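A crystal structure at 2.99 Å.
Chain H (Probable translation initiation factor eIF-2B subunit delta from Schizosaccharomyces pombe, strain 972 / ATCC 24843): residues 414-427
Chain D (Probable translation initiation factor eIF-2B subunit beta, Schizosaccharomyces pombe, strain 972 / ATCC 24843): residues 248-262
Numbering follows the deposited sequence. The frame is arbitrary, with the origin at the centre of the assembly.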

# COMPACT_ATOMS: atom_id res chain seq x y z
N GLY H 414 33.82 1.48 14.06
CA GLY H 414 32.85 1.26 13.00
C GLY H 414 32.89 2.36 11.95
O GLY H 414 33.34 3.47 12.22
N VAL H 415 32.40 2.04 10.76
CA VAL H 415 32.41 2.98 9.64
C VAL H 415 31.46 4.15 9.88
O VAL H 415 31.64 5.23 9.33
CB VAL H 415 32.03 2.28 8.32
CG1 VAL H 415 32.49 3.11 7.13
CG2 VAL H 415 32.64 0.89 8.26
N LEU H 416 30.45 3.92 10.72
CA LEU H 416 29.43 4.92 10.98
C LEU H 416 29.58 5.56 12.36
O LEU H 416 28.61 6.10 12.90
CB LEU H 416 28.04 4.30 10.86
CG LEU H 416 27.69 3.58 9.55
CD1 LEU H 416 26.31 2.94 9.65
CD2 LEU H 416 27.75 4.54 8.37
N ALA H 417 30.78 5.50 12.92
CA ALA H 417 31.03 5.98 14.28
C ALA H 417 30.69 7.46 14.45
O ALA H 417 30.22 7.88 15.51
CB ALA H 417 32.47 5.72 14.67
N ASN H 418 30.94 8.24 13.41
CA ASN H 418 30.76 9.69 13.47
C ASN H 418 29.47 10.16 12.81
O ASN H 418 29.38 11.31 12.37
CB ASN H 418 31.95 10.38 12.80
CG ASN H 418 32.08 10.04 11.33
OD1 ASN H 418 31.74 8.94 10.91
ND2 ASN H 418 32.56 11.00 10.54
N TRP H 419 28.48 9.28 12.74
CA TRP H 419 27.26 9.54 11.97
C TRP H 419 26.49 10.78 12.41
O TRP H 419 25.78 11.39 11.61
CB TRP H 419 26.34 8.32 12.03
CG TRP H 419 25.78 8.04 13.40
CD1 TRP H 419 26.39 7.38 14.42
CD2 TRP H 419 24.48 8.44 13.88
NE1 TRP H 419 25.56 7.33 15.51
CE2 TRP H 419 24.40 7.96 15.22
CE3 TRP H 419 23.41 9.13 13.33
CZ2 TRP H 419 23.25 8.18 15.99
CZ3 TRP H 419 22.28 9.34 14.11
CH2 TRP H 419 22.21 8.86 15.42
N LYS H 420 26.63 11.15 13.68
CA LYS H 420 25.98 12.35 14.19
C LYS H 420 26.58 13.60 13.55
O LYS H 420 25.88 14.56 13.25
CB LYS H 420 26.08 12.43 15.71
CG LYS H 420 25.62 11.17 16.43
CD LYS H 420 25.58 11.37 17.93
CE LYS H 420 25.30 10.06 18.65
NZ LYS H 420 25.03 10.26 20.10
N SER H 421 27.89 13.56 13.35
CA SER H 421 28.61 14.67 12.72
C SER H 421 28.37 14.70 11.22
O SER H 421 28.40 15.76 10.60
CB SER H 421 30.11 14.56 13.01
OG SER H 421 30.35 14.40 14.40
N VAL H 422 28.13 13.53 10.64
CA VAL H 422 27.94 13.42 9.19
C VAL H 422 26.57 13.95 8.76
O VAL H 422 25.54 13.54 9.29
CB VAL H 422 28.07 11.96 8.72
CG1 VAL H 422 27.98 11.90 7.20
CG2 VAL H 422 29.38 11.36 9.20
N LYS H 423 26.59 14.87 7.81
CA LYS H 423 25.36 15.43 7.26
C LYS H 423 24.63 14.39 6.42
O LYS H 423 25.26 13.60 5.72
CB LYS H 423 25.68 16.68 6.42
CG LYS H 423 24.46 17.42 5.90
CD LYS H 423 24.88 18.65 5.11
CE LYS H 423 23.68 19.38 4.52
NZ LYS H 423 24.09 20.58 3.74
N ASN H 424 23.30 14.38 6.54
CA ASN H 424 22.43 13.48 5.77
C ASN H 424 22.58 12.00 6.12
O ASN H 424 21.95 11.15 5.49
CB ASN H 424 22.64 13.68 4.27
CG ASN H 424 22.32 15.08 3.81
OD1 ASN H 424 23.16 15.77 3.23
ND2 ASN H 424 21.09 15.52 4.07
N LEU H 425 23.42 11.68 7.10
CA LEU H 425 23.57 10.30 7.54
C LEU H 425 22.99 10.11 8.94
O LEU H 425 23.57 10.54 9.93
CB LEU H 425 25.04 9.87 7.53
CG LEU H 425 25.29 8.41 7.92
CD1 LEU H 425 24.76 7.47 6.85
CD2 LEU H 425 26.76 8.16 8.18
N LYS H 426 21.84 9.45 9.01
CA LYS H 426 21.18 9.20 10.28
C LYS H 426 21.00 7.70 10.52
O LYS H 426 20.68 6.95 9.61
CB LYS H 426 19.83 9.91 10.35
CG LYS H 426 19.93 11.43 10.36
CD LYS H 426 18.82 12.06 9.53
CE LYS H 426 18.66 13.54 9.85
NZ LYS H 426 17.29 14.02 9.53
N LEU H 427 21.22 7.28 11.76
CA LEU H 427 21.01 5.90 12.17
C LEU H 427 19.87 5.82 13.17
O LEU H 427 19.71 6.71 14.00
CB LEU H 427 22.28 5.30 12.77
CG LEU H 427 23.38 4.73 11.86
CD1 LEU H 427 23.95 5.79 10.93
CD2 LEU H 427 24.48 4.11 12.71
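Chain D, residues 248-262: SHAMAKRLAQAGIDT

How does chain D run against chain H? From Ser D248 chain D runs as a helix that begins earlier in the chain, and its N-to-C direction makes an angle of 138° with that of strand 425-427 of chain H, the axes approaching to 8.8 Å. Past the helix the backbone breaks at Gly D259, the first residue to leave helical phi/psi, with a positive phi of 72°. It then comes alongside chain H, so that Thr D262 pairs with Leu H425 in a parallel bridge, their CA atoms 5.0 Å apart.

What does Lys D253, which has the largest area covered, do? Its CA-to-CB bond points sideways, but the extended side chain, with chi1 to chi4 all t, carries its end to the loop of chain H. There NZ of Lys D253 donates two hydrogen bonds, one to OD1 of Asn H418 at 2.9 Å and one to the backbone O of Val H415 at 3.1 Å. CE of Lys D253 lies 4.2 Å from CG2 of Val H422, and its CG lies 4.2 Å from CD2 of Leu H425. One long side chain thus combines a polar anchor with apolar packing.

How is Asn H424 held at the other end? It closes in on the loop that follows the helix, the CA of Asn H424 4.1 Å from the CA of Asp D261. OD1 of Asn H424 approaches CA of Gly D259 to 3.5 Å, and its CB lies 4.1 Å from CB of Ala D256. The backbone O of Asn H424 accepts a very short hydrogen bond from N of Thr D262, 2.5 Å. Thr D262 then returns a bond through its own O, taken from N of Lys H426 at 2.9 Å and almost straight at 178°. Thr D262 therefore bonds to the residues before and after Leu H425, as a parallel bridge requires.

What packs against the helix around these polar contacts? Leu H425 lies against the helix, with CB 3.6 Å from CB of Ala D256 and CD1 4.2 Å from CB of Ala D252; CD1 is 3.7 Å from O of Ala D252. Further towards the start of the helix stretch, Leu H416 covers one face of the His D249 ring: its CD1 stands 3.7 Å from the ring centroid, a CH-pi contact, and 3.4 Å from ND1 of His D249. Beside it, CG1 of Val H415 rests 4.4 Å from CA of Ala D250.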

# COMPACT_ATOMS: atom_id res chain seq x y z
N SER D 248 27.30 -2.26 3.25
CA SER D 248 26.12 -1.40 3.20
C SER D 248 26.32 -0.12 4.00
O SER D 248 25.87 0.96 3.59
CB SER D 248 24.88 -2.15 3.71
OG SER D 248 25.14 -2.78 4.96
N HIS D 249 26.99 -0.23 5.15
CA HIS D 249 27.30 0.94 5.96
C HIS D 249 28.19 1.91 5.18
O HIS D 249 28.00 3.12 5.24
CB HIS D 249 28.00 0.53 7.26
CG HIS D 249 27.10 -0.16 8.24
ND1 HIS D 249 27.39 -0.24 9.58
CD2 HIS D 249 25.92 -0.79 8.07
CE1 HIS D 249 26.43 -0.90 10.20
NE2 HIS D 249 25.52 -1.24 9.31
N ALA D 250 29.15 1.35 4.45
CA ALA D 250 30.05 2.15 3.63
C ALA D 250 29.30 2.85 2.50
O ALA D 250 29.57 4.01 2.20
CB ALA D 250 31.16 1.28 3.07
N MET D 251 28.36 2.14 1.89
CA MET D 251 27.55 2.70 0.82
C MET D 251 26.64 3.80 1.37
O MET D 251 26.43 4.83 0.72
CB MET D 251 26.71 1.62 0.14
CG MET D 251 25.85 2.14 -1.00
SD MET D 251 24.58 0.98 -1.52
CE MET D 251 23.55 0.92 -0.06
N ALA D 252 26.10 3.57 2.56
CA ALA D 252 25.22 4.53 3.21
C ALA D 252 25.93 5.86 3.44
O ALA D 252 25.34 6.93 3.28
CB ALA D 252 24.69 3.97 4.52
N LYS D 253 27.20 5.78 3.83
CA LYS D 253 28.00 6.97 4.08
C LYS D 253 28.25 7.72 2.77
O LYS D 253 28.15 8.94 2.72
CB LYS D 253 29.32 6.60 4.76
CG LYS D 253 30.00 7.77 5.46
CD LYS D 253 31.05 7.27 6.45
CE LYS D 253 31.66 8.43 7.23
NZ LYS D 253 32.58 7.95 8.29
N ARG D 254 28.57 6.97 1.72
CA ARG D 254 28.81 7.57 0.40
C ARG D 254 27.57 8.25 -0.14
O ARG D 254 27.65 9.31 -0.78
CB ARG D 254 29.30 6.51 -0.59
CG ARG D 254 30.79 6.22 -0.50
CD ARG D 254 31.25 5.36 -1.67
NE ARG D 254 30.61 4.05 -1.68
CZ ARG D 254 31.03 3.02 -0.96
NH1 ARG D 254 32.09 3.13 -0.18
NH2 ARG D 254 30.39 1.86 -1.03
N LEU D 255 26.41 7.65 0.10
CA LEU D 255 25.14 8.24 -0.32
C LEU D 255 24.93 9.57 0.40
O LEU D 255 24.67 10.59 -0.24
CB LEU D 255 23.97 7.30 -0.03
CG LEU D 255 23.90 6.00 -0.84
CD1 LEU D 255 22.65 5.21 -0.48
CD2 LEU D 255 23.94 6.28 -2.33
N ALA D 256 25.06 9.56 1.72
CA ALA D 256 24.88 10.76 2.53
C ALA D 256 25.85 11.86 2.13
O ALA D 256 25.51 13.05 2.19
CB ALA D 256 25.03 10.42 4.00
N GLN D 257 27.05 11.48 1.73
CA GLN D 257 28.06 12.44 1.30
C GLN D 257 27.66 13.09 -0.02
O GLN D 257 28.13 14.18 -0.36
CB GLN D 257 29.43 11.76 1.16
CG GLN D 257 30.07 11.42 2.50
CD GLN D 257 31.26 10.49 2.36
OE1 GLN D 257 31.58 10.04 1.25
NE2 GLN D 257 31.91 10.18 3.47
N ALA D 258 26.78 12.42 -0.77
CA ALA D 258 26.24 12.98 -2.00
C ALA D 258 24.98 13.79 -1.70
O ALA D 258 24.38 14.37 -2.60
CB ALA D 258 25.94 11.88 -3.00
N GLY D 259 24.60 13.82 -0.43
CA GLY D 259 23.42 14.54 -0.00
C GLY D 259 22.13 13.87 -0.44
O GLY D 259 21.37 14.42 -1.23
N ILE D 260 21.89 12.67 0.08
CA ILE D 260 20.71 11.89 -0.29
C ILE D 260 19.86 11.59 0.95
O ILE D 260 18.86 10.88 0.87
CB ILE D 260 21.11 10.58 -1.01
CG1 ILE D 260 22.21 10.84 -2.03
CG2 ILE D 260 19.93 9.97 -1.74
CD1 ILE D 260 22.62 9.62 -2.82
N ASP D 261 20.26 12.15 2.09
CA ASP D 261 19.50 12.01 3.33
C ASP D 261 19.29 10.54 3.66
O ASP D 261 18.18 10.02 3.55
CB ASP D 261 18.15 12.74 3.23
CG ASP D 261 17.53 13.02 4.58
OD1 ASP D 261 17.48 12.10 5.43
OD2 ASP D 261 17.07 14.16 4.80
N THR D 262 20.37 9.87 4.06
CA THR D 262 20.35 8.42 4.20
C THR D 262 20.04 7.96 5.62
O THR D 262 20.54 8.52 6.60
CB THR D 262 21.71 7.82 3.78
OG1 THR D 262 22.12 8.41 2.54
CG2 THR D 262 21.60 6.31 3.61